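Local coordinates for protein coenzyme f420-dependent n5,n10-methylenetetrahydromethanopterin reductase (Methanopyrus kandleri, PDB 1EZW) that catalyses the reversible reduction of methylene-tetrahydromethanopterin to methyl-tetrahydromethanopterin with reduced coenzyme F420, a step of methanogenesis from carbon dioxide, at residues A81-M95 / R164-G176. Sequence-based numbering, arbitrary orientation.
Sequences ATLDWISGGRAIIGM and RSIQGSDIPFYMG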
# COMPACT_ATOMS: atom_id res chain seq x y z
N ALA A 81 -18.25 4.96 -0.86
CA ALA A 81 -18.01 4.98 0.56
C ALA A 81 -16.69 4.26 0.91
O ALA A 81 -15.98 4.67 1.82
CB ALA A 81 -19.18 4.31 1.31
N THR A 82 -16.37 3.20 0.16
CA THR A 82 -15.16 2.39 0.43
C THR A 82 -13.92 3.20 0.08
O THR A 82 -12.98 3.26 0.86
CB THR A 82 -15.23 1.07 -0.35
OG1 THR A 82 -16.43 0.38 0.04
CG2 THR A 82 -14.01 0.14 -0.02
N LEU A 83 -13.92 3.78 -1.13
CA LEU A 83 -12.80 4.64 -1.56
C LEU A 83 -12.66 5.77 -0.56
O LEU A 83 -11.53 6.12 -0.19
CB LEU A 83 -13.08 5.24 -2.92
CG LEU A 83 -11.99 6.17 -3.48
CD1 LEU A 83 -10.62 5.45 -3.55
CD2 LEU A 83 -12.39 6.58 -4.89
N ASP A 84 -13.76 6.38 -0.11
CA ASP A 84 -13.64 7.48 0.86
C ASP A 84 -12.99 7.03 2.18
O ASP A 84 -12.12 7.71 2.74
CB ASP A 84 -15.02 8.06 1.20
CG ASP A 84 -14.92 9.41 1.86
OD1 ASP A 84 -15.48 9.58 2.95
OD2 ASP A 84 -14.24 10.28 1.24
N TRP A 85 -13.42 5.88 2.69
CA TRP A 85 -12.88 5.40 3.94
C TRP A 85 -11.38 5.08 3.79
O TRP A 85 -10.53 5.51 4.60
CB TRP A 85 -13.66 4.15 4.39
CG TRP A 85 -13.31 3.75 5.80
CD1 TRP A 85 -14.01 4.09 6.95
CD2 TRP A 85 -12.18 2.98 6.21
NE1 TRP A 85 -13.36 3.56 8.05
CE2 TRP A 85 -12.24 2.88 7.63
CE3 TRP A 85 -11.12 2.37 5.53
CZ2 TRP A 85 -11.27 2.19 8.37
CZ3 TRP A 85 -10.14 1.70 6.27
CH2 TRP A 85 -10.23 1.61 7.68
N ILE A 86 -11.03 4.29 2.78
CA ILE A 86 -9.63 3.94 2.58
C ILE A 86 -8.71 5.14 2.37
O ILE A 86 -7.58 5.15 2.85
CB ILE A 86 -9.50 2.95 1.41
CG1 ILE A 86 -10.17 1.62 1.83
CG2 ILE A 86 -8.01 2.66 1.13
CD1 ILE A 86 -10.28 0.59 0.71
N SER A 87 -9.22 6.18 1.68
CA SER A 87 -8.42 7.38 1.39
C SER A 87 -8.43 8.39 2.54
O SER A 87 -7.79 9.43 2.41
CB SER A 87 -8.92 8.08 0.12
OG SER A 87 -10.22 8.65 0.36
N GLY A 88 -9.10 8.10 3.65
CA GLY A 88 -9.10 9.08 4.76
C GLY A 88 -9.96 10.31 4.46
O GLY A 88 -9.67 11.43 4.93
N GLY A 89 -11.01 10.10 3.67
CA GLY A 89 -11.99 11.15 3.38
C GLY A 89 -11.67 12.04 2.21
O GLY A 89 -11.94 13.28 2.27
N ARG A 90 -11.17 11.43 1.13
CA ARG A 90 -10.78 12.15 -0.08
C ARG A 90 -11.58 11.81 -1.34
O ARG A 90 -11.21 12.23 -2.43
CB ARG A 90 -9.28 11.94 -0.38
CG ARG A 90 -8.40 12.65 0.62
CD ARG A 90 -6.95 12.43 0.27
NE ARG A 90 -6.50 11.05 0.51
CZ ARG A 90 -5.71 10.39 -0.34
NH1 ARG A 90 -5.32 9.14 -0.04
NH2 ARG A 90 -5.38 10.91 -1.51
N ALA A 91 -12.65 11.03 -1.20
CA ALA A 91 -13.40 10.66 -2.38
C ALA A 91 -14.20 11.80 -3.00
O ALA A 91 -14.64 12.71 -2.29
CB ALA A 91 -14.36 9.51 -2.04
N ILE A 92 -14.38 11.68 -4.29
CA ILE A 92 -15.23 12.60 -5.07
C ILE A 92 -16.02 11.71 -6.03
O ILE A 92 -15.59 10.60 -6.39
CB ILE A 92 -14.42 13.66 -5.86
CG1 ILE A 92 -13.46 12.98 -6.84
CG2 ILE A 92 -13.71 14.58 -4.87
CD1 ILE A 92 -12.42 13.92 -7.53
N ILE A 93 -17.19 12.18 -6.47
CA ILE A 93 -17.97 11.39 -7.42
C ILE A 93 -18.11 12.15 -8.74
O ILE A 93 -18.44 13.34 -8.70
CB ILE A 93 -19.42 11.21 -6.89
CG1 ILE A 93 -19.42 10.44 -5.58
CG2 ILE A 93 -20.28 10.51 -7.97
CD1 ILE A 93 -20.75 10.58 -4.79
N GLY A 94 -17.83 11.48 -9.87
CA GLY A 94 -18.04 12.04 -11.20
C GLY A 94 -19.13 11.16 -11.81
O GLY A 94 -18.92 9.98 -11.99
N MET A 95 -20.31 11.70 -12.14
CA MET A 95 -21.38 10.86 -12.66
C MET A 95 -21.89 11.41 -13.99
O MET A 95 -22.14 12.60 -14.10
CB MET A 95 -22.53 10.87 -11.63
CG MET A 95 -23.75 10.05 -12.03
SD MET A 95 -23.42 8.28 -12.13
CE MET A 95 -23.03 7.93 -10.43
N ARG A 164 -19.42 2.58 6.30
CA ARG A 164 -19.45 4.00 6.56
C ARG A 164 -18.27 4.68 5.86
O ARG A 164 -17.14 4.18 5.83
CB ARG A 164 -19.39 4.30 8.05
CG ARG A 164 -20.72 4.01 8.79
CD ARG A 164 -21.85 4.94 8.32
NE ARG A 164 -23.10 4.68 9.04
CZ ARG A 164 -23.93 3.67 8.77
NH1 ARG A 164 -25.06 3.49 9.49
NH2 ARG A 164 -23.67 2.85 7.77
N SER A 165 -18.56 5.86 5.30
CA SER A 165 -17.53 6.67 4.67
C SER A 165 -16.97 7.59 5.77
O SER A 165 -17.33 7.45 6.93
CB SER A 165 -18.14 7.55 3.57
OG SER A 165 -19.10 8.45 4.15
N ILE A 166 -16.11 8.52 5.40
CA ILE A 166 -15.59 9.47 6.39
C ILE A 166 -16.25 10.83 6.19
O ILE A 166 -16.70 11.46 7.15
CB ILE A 166 -14.06 9.52 6.29
CG1 ILE A 166 -13.53 8.24 6.91
CG2 ILE A 166 -13.46 10.80 6.99
CD1 ILE A 166 -12.12 8.00 6.66
N GLN A 167 -16.38 11.27 4.94
CA GLN A 167 -17.02 12.57 4.68
C GLN A 167 -18.54 12.49 4.70
O GLN A 167 -19.20 13.54 4.73
CB GLN A 167 -16.67 13.11 3.31
CG GLN A 167 -15.21 13.29 3.04
CD GLN A 167 -15.01 13.85 1.65
OE1 GLN A 167 -15.14 15.07 1.43
NE2 GLN A 167 -14.73 12.98 0.68
N GLY A 168 -19.11 11.28 4.66
CA GLY A 168 -20.57 11.19 4.60
C GLY A 168 -21.14 12.00 3.42
O GLY A 168 -20.63 11.94 2.30
N SER A 169 -22.23 12.74 3.64
CA SER A 169 -22.79 13.50 2.53
C SER A 169 -21.95 14.70 2.08
O SER A 169 -22.33 15.38 1.13
CB SER A 169 -24.23 13.93 2.85
OG SER A 169 -24.24 14.72 4.01
N ASP A 170 -20.81 14.95 2.73
CA ASP A 170 -19.91 16.04 2.31
C ASP A 170 -19.13 15.62 1.05
O ASP A 170 -18.42 16.44 0.44
CB ASP A 170 -18.92 16.43 3.40
CG ASP A 170 -19.56 17.27 4.49
OD1 ASP A 170 -18.88 17.52 5.51
OD2 ASP A 170 -20.72 17.67 4.32
N ILE A 171 -19.20 14.33 0.66
CA ILE A 171 -18.52 13.92 -0.58
C ILE A 171 -19.11 14.72 -1.72
O ILE A 171 -20.33 14.78 -1.89
CB ILE A 171 -18.73 12.40 -0.87
CG1 ILE A 171 -18.04 11.60 0.23
CG2 ILE A 171 -18.15 12.03 -2.25
CD1 ILE A 171 -18.14 10.05 0.03
N PRO A 172 -18.26 15.38 -2.52
CA PRO A 172 -18.77 16.19 -3.65
C PRO A 172 -19.34 15.37 -4.78
O PRO A 172 -18.80 14.33 -5.14
CB PRO A 172 -17.54 16.97 -4.12
CG PRO A 172 -16.54 16.87 -3.01
CD PRO A 172 -16.80 15.48 -2.40
N PHE A 173 -20.43 15.87 -5.35
CA PHE A 173 -21.07 15.22 -6.46
C PHE A 173 -20.88 16.04 -7.71
O PHE A 173 -21.42 17.15 -7.82
CB PHE A 173 -22.59 15.08 -6.20
CG PHE A 173 -23.32 14.30 -7.26
CD1 PHE A 173 -23.20 12.90 -7.34
CD2 PHE A 173 -24.16 14.96 -8.16
CE1 PHE A 173 -23.89 12.17 -8.31
CE2 PHE A 173 -24.85 14.23 -9.14
CZ PHE A 173 -24.73 12.84 -9.22
N TYR A 174 -20.09 15.54 -8.65
CA TYR A 174 -19.89 16.25 -9.92
C TYR A 174 -20.63 15.54 -11.03
O TYR A 174 -20.63 14.31 -11.10
CB TYR A 174 -18.38 16.26 -10.29
CG TYR A 174 -17.55 17.25 -9.53
CD1 TYR A 174 -17.36 17.15 -8.15
CD2 TYR A 174 -16.93 18.31 -10.20
CE1 TYR A 174 -16.59 18.08 -7.45
CE2 TYR A 174 -16.15 19.26 -9.52
CZ TYR A 174 -15.98 19.14 -8.13
OH TYR A 174 -15.27 20.01 -7.37
N MET A 175 -21.28 16.28 -11.92
CA MET A 175 -21.97 15.67 -13.02
C MET A 175 -21.34 15.97 -14.36
O MET A 175 -21.01 17.13 -14.64
CB MET A 175 -23.39 16.22 -13.09
CG MET A 175 -24.37 15.45 -12.35
SD MET A 175 -26.03 16.18 -12.75
CE MET A 175 -26.27 15.98 -14.12
N GLY A 176 -21.20 14.97 -15.21
CA GLY A 176 -20.70 15.23 -16.54
C GLY A 176 -21.86 15.91 -17.29
O GLY A 176 -23.02 15.55 -17.10
O HOH W 1 -13.69 15.54 -1.15
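Neighbouring parallel strands of the (beta/alpha)8 barrel, 93-95 and 173-176, pair here while a buried carboxylate fastens the loops leading into them. Ile93 N binds Pro172 O, and Ile93 O in turn takes Tyr174 N at 2.8 Å; Met95 repeats the pattern with Tyr174 O and Gly176 N. On one face Phe173, its CG anti to the backbone N (chi1 -175°), reaches Ile93 CG2 with CD1 at 3.8 Å and Met95 CB with CZ. Before the strands, Asp84 is a worked case of one carboxylate using both oxygens to satisfy several N-H donors. OD1 receives Gln167 N at 2.8 Å almost straight on and Ile166 N at 2.7 Å from the anti side. OD2 takes Gln167 NE2 at 2.8 Å, syn but 32° out of the carboxylate plane, and Ala91 N on its anti lone pair. The same NE2 also donates to Ala91 O at 3.0 Å, fixing the amide's rotation. Were Asp84 an alanine, these four N-H groups would probably lose their acceptor and the 164-168 loop be less firmly tied. Ile166 CD1 rests 3.7 Å from Gly88 CA, in the Schellman turn ending helix 73-86. Helix 127-142 packs against Ile93 and Phe173, while strand 192-196 continues the sheet beyond 173-176.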